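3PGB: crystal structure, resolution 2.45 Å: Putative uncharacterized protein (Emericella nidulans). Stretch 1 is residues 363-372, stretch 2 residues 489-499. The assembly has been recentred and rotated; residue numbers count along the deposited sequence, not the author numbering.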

# COMPACT_ATOMS: atom_id res chain seq x y z
N GLY A 363 -16.07 -9.82 -15.79
CA GLY A 363 -14.89 -9.58 -16.60
C GLY A 363 -13.82 -10.63 -16.35
O GLY A 363 -14.04 -11.80 -16.60
N LEU A 364 -12.67 -10.19 -15.84
CA LEU A 364 -11.48 -11.05 -15.75
C LEU A 364 -11.57 -12.03 -14.59
O LEU A 364 -12.12 -11.72 -13.55
CB LEU A 364 -10.22 -10.18 -15.59
CG LEU A 364 -8.85 -10.84 -15.55
CD1 LEU A 364 -8.60 -11.71 -16.77
CD2 LEU A 364 -7.79 -9.75 -15.44
N SER A 365 -11.00 -13.21 -14.79
CA SER A 365 -10.91 -14.22 -13.75
C SER A 365 -9.70 -15.10 -14.02
O SER A 365 -9.30 -15.26 -15.18
CB SER A 365 -12.18 -15.05 -13.74
OG SER A 365 -12.31 -15.79 -12.55
N LEU A 366 -9.10 -15.65 -12.97
CA LEU A 366 -7.94 -16.55 -13.09
C LEU A 366 -8.29 -17.93 -12.54
O LEU A 366 -8.96 -18.04 -11.51
CB LEU A 366 -6.73 -15.99 -12.33
CG LEU A 366 -6.00 -14.79 -12.94
CD1 LEU A 366 -6.90 -13.57 -12.98
CD2 LEU A 366 -4.73 -14.49 -12.16
N PHE A 367 -7.81 -18.97 -13.22
CA PHE A 367 -8.04 -20.35 -12.80
C PHE A 367 -6.74 -21.14 -12.76
O PHE A 367 -5.80 -20.87 -13.50
CB PHE A 367 -9.02 -21.04 -13.75
CG PHE A 367 -10.44 -20.61 -13.56
CD1 PHE A 367 -10.96 -19.55 -14.29
CD2 PHE A 367 -11.27 -21.28 -12.67
CE1 PHE A 367 -12.28 -19.15 -14.11
CE2 PHE A 367 -12.59 -20.89 -12.50
CZ PHE A 367 -13.10 -19.83 -13.21
N ASP A 368 -6.71 -22.15 -11.90
CA ASP A 368 -5.58 -23.07 -11.79
C ASP A 368 -4.25 -22.32 -11.68
O ASP A 368 -3.30 -22.61 -12.40
CB ASP A 368 -5.58 -24.03 -12.99
CG ASP A 368 -4.68 -25.26 -12.78
OD1 ASP A 368 -4.31 -25.89 -13.79
OD2 ASP A 368 -4.36 -25.61 -11.62
N ILE A 369 -4.20 -21.34 -10.77
CA ILE A 369 -2.97 -20.62 -10.49
C ILE A 369 -2.02 -21.58 -9.76
O ILE A 369 -2.33 -22.02 -8.66
CB ILE A 369 -3.22 -19.35 -9.61
CG1 ILE A 369 -4.12 -18.35 -10.35
CG2 ILE A 369 -1.91 -18.68 -9.24
CD1 ILE A 369 -4.42 -17.09 -9.58
N LYS A 370 -0.89 -21.91 -10.39
CA LYS A 370 0.09 -22.82 -9.79
C LYS A 370 1.40 -22.10 -9.47
O LYS A 370 1.73 -21.10 -10.10
CB LYS A 370 0.38 -24.02 -10.71
CG LYS A 370 -0.87 -24.81 -11.14
CD LYS A 370 -0.57 -25.96 -12.11
CE LYS A 370 0.17 -27.10 -11.41
NZ LYS A 370 0.51 -28.24 -12.31
N TYR A 371 2.13 -22.61 -8.47
CA TYR A 371 3.45 -22.09 -8.10
C TYR A 371 4.41 -23.27 -7.90
O TYR A 371 4.10 -24.19 -7.15
CB TYR A 371 3.36 -21.27 -6.82
CG TYR A 371 4.66 -20.58 -6.45
CD1 TYR A 371 5.42 -21.01 -5.37
CD2 TYR A 371 5.13 -19.52 -7.20
CE1 TYR A 371 6.62 -20.38 -5.04
CE2 TYR A 371 6.32 -18.88 -6.88
CZ TYR A 371 7.05 -19.31 -5.79
OH TYR A 371 8.23 -18.68 -5.49
N LYS A 372 5.56 -23.21 -8.57
CA LYS A 372 6.53 -24.31 -8.58
C LYS A 372 5.85 -25.66 -8.87
O LYS A 372 6.08 -26.66 -8.18
CB LYS A 372 7.32 -24.36 -7.27
CG LYS A 372 8.14 -23.10 -7.01
CD LYS A 372 8.95 -23.20 -5.72
CE LYS A 372 10.07 -22.15 -5.69
NZ LYS A 372 11.22 -22.48 -6.61
N SER A 489 -5.63 -5.19 -11.26
CA SER A 489 -4.29 -5.70 -11.54
C SER A 489 -4.00 -6.95 -10.71
O SER A 489 -4.26 -6.97 -9.51
CB SER A 489 -3.25 -4.62 -11.24
OG SER A 489 -3.53 -3.42 -11.95
N TYR A 490 -3.47 -7.99 -11.36
CA TYR A 490 -3.01 -9.19 -10.66
C TYR A 490 -1.50 -9.25 -10.74
O TYR A 490 -0.94 -9.36 -11.83
CB TYR A 490 -3.63 -10.45 -11.27
CG TYR A 490 -5.09 -10.57 -10.94
CD1 TYR A 490 -6.07 -10.14 -11.84
CD2 TYR A 490 -5.50 -11.08 -9.71
CE1 TYR A 490 -7.41 -10.24 -11.53
CE2 TYR A 490 -6.84 -11.18 -9.40
CZ TYR A 490 -7.79 -10.76 -10.30
OH TYR A 490 -9.11 -10.86 -9.98
N ASN A 491 -0.84 -9.19 -9.59
CA ASN A 491 0.61 -9.14 -9.51
C ASN A 491 1.19 -10.49 -9.10
O ASN A 491 0.60 -11.18 -8.28
CB ASN A 491 1.05 -8.11 -8.47
CG ASN A 491 0.72 -6.70 -8.87
OD1 ASN A 491 0.92 -6.30 -10.02
ND2 ASN A 491 0.21 -5.91 -7.92
N PHE A 492 2.35 -10.82 -9.65
CA PHE A 492 3.09 -12.01 -9.22
C PHE A 492 4.55 -11.63 -9.01
O PHE A 492 5.15 -11.01 -9.88
CB PHE A 492 2.98 -13.10 -10.28
CG PHE A 492 1.57 -13.45 -10.63
CD1 PHE A 492 0.89 -12.73 -11.60
CD2 PHE A 492 0.92 -14.48 -9.99
CE1 PHE A 492 -0.42 -13.03 -11.92
CE2 PHE A 492 -0.39 -14.80 -10.31
CZ PHE A 492 -1.06 -14.07 -11.28
N HIS A 493 5.11 -12.03 -7.87
CA HIS A 493 6.47 -11.63 -7.50
C HIS A 493 7.40 -12.80 -7.28
O HIS A 493 6.96 -13.93 -7.07
CB HIS A 493 6.40 -10.79 -6.23
CG HIS A 493 5.61 -9.53 -6.39
ND1 HIS A 493 4.24 -9.50 -6.33
CD2 HIS A 493 6.01 -8.25 -6.61
CE1 HIS A 493 3.82 -8.26 -6.50
NE2 HIS A 493 4.87 -7.48 -6.68
N MET A 494 8.70 -12.53 -7.33
CA MET A 494 9.73 -13.56 -7.22
C MET A 494 9.87 -14.17 -5.82
O MET A 494 10.56 -15.17 -5.66
CB MET A 494 11.08 -13.03 -7.70
CG MET A 494 11.16 -12.78 -9.20
SD MET A 494 10.87 -14.28 -10.16
CE MET A 494 12.39 -15.18 -9.85
N ASP A 495 9.23 -13.56 -4.82
CA ASP A 495 9.13 -14.16 -3.48
C ASP A 495 7.90 -15.07 -3.32
O ASP A 495 7.67 -15.63 -2.26
CB ASP A 495 9.12 -13.06 -2.40
CG ASP A 495 7.90 -12.14 -2.49
OD1 ASP A 495 7.65 -11.40 -1.53
OD2 ASP A 495 7.19 -12.17 -3.52
N GLY A 496 7.11 -15.21 -4.38
CA GLY A 496 5.93 -16.05 -4.36
C GLY A 496 4.66 -15.31 -4.02
O GLY A 496 3.60 -15.92 -3.91
N THR A 497 4.75 -13.99 -3.87
CA THR A 497 3.61 -13.19 -3.45
C THR A 497 2.68 -12.88 -4.63
O THR A 497 3.12 -12.39 -5.67
CB THR A 497 4.07 -11.88 -2.79
OG1 THR A 497 4.83 -12.18 -1.61
CG2 THR A 497 2.89 -11.00 -2.43
N ILE A 498 1.40 -13.19 -4.45
CA ILE A 498 0.36 -12.88 -5.43
C ILE A 498 -0.37 -11.67 -4.90
O ILE A 498 -0.73 -11.64 -3.72
CB ILE A 498 -0.67 -14.03 -5.54
CG1 ILE A 498 0.02 -15.32 -6.02
CG2 ILE A 498 -1.82 -13.63 -6.48
CD1 ILE A 498 -0.64 -16.59 -5.51
N GLY A 499 -0.61 -10.68 -5.75
CA GLY A 499 -1.31 -9.46 -5.34
C GLY A 499 -2.57 -9.24 -6.14
O GLY A 499 -2.59 -9.46 -7.36
O HOH W 1 -11.20 -9.86 -11.40

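Strands that share no backbone hydrogen bonds can still be joined through their side chains, and these two stretches, at least 123 residues apart wherever they touch, are a compact example. Strands 363-367 and 489-492 run in roughly the same direction, 27° apart, with axes no nearer than 9.8 Å. That spacing is too wide for backbone pairing and is filled by side chains instead.

Y490 covers the most surface. L366 CD1 lies over one face of its ring, 3.8 Å from the centroid of Y490 and 17° off the normal, a CH-pi contact in which a methyl meets the pi cloud. L364 CD2 approaches the ring edge, 4.0 Å from Y490 CE1. The phenol remains hydrated: a water donates to L364 O (3.0 Å) and hydrogen-bonds Y490 OH (2.7 Å), forming the polar link between the stretches.

L366, second in covered area, also reaches the next aromatic, its CD2 lying 3.8 Å from F492 CZ at the ring edge. Beyond the corner at D368, I369 continues the apolar seam, with CG2 4.3 Å from F492 CE2.

Y371 closes the interface against the type I turn H493-G496. Its OH lies 3.7 Å from G496 CA, a contact without a hydrogen bond; a CB on G496 would come within 3.3 Å of that oxygen.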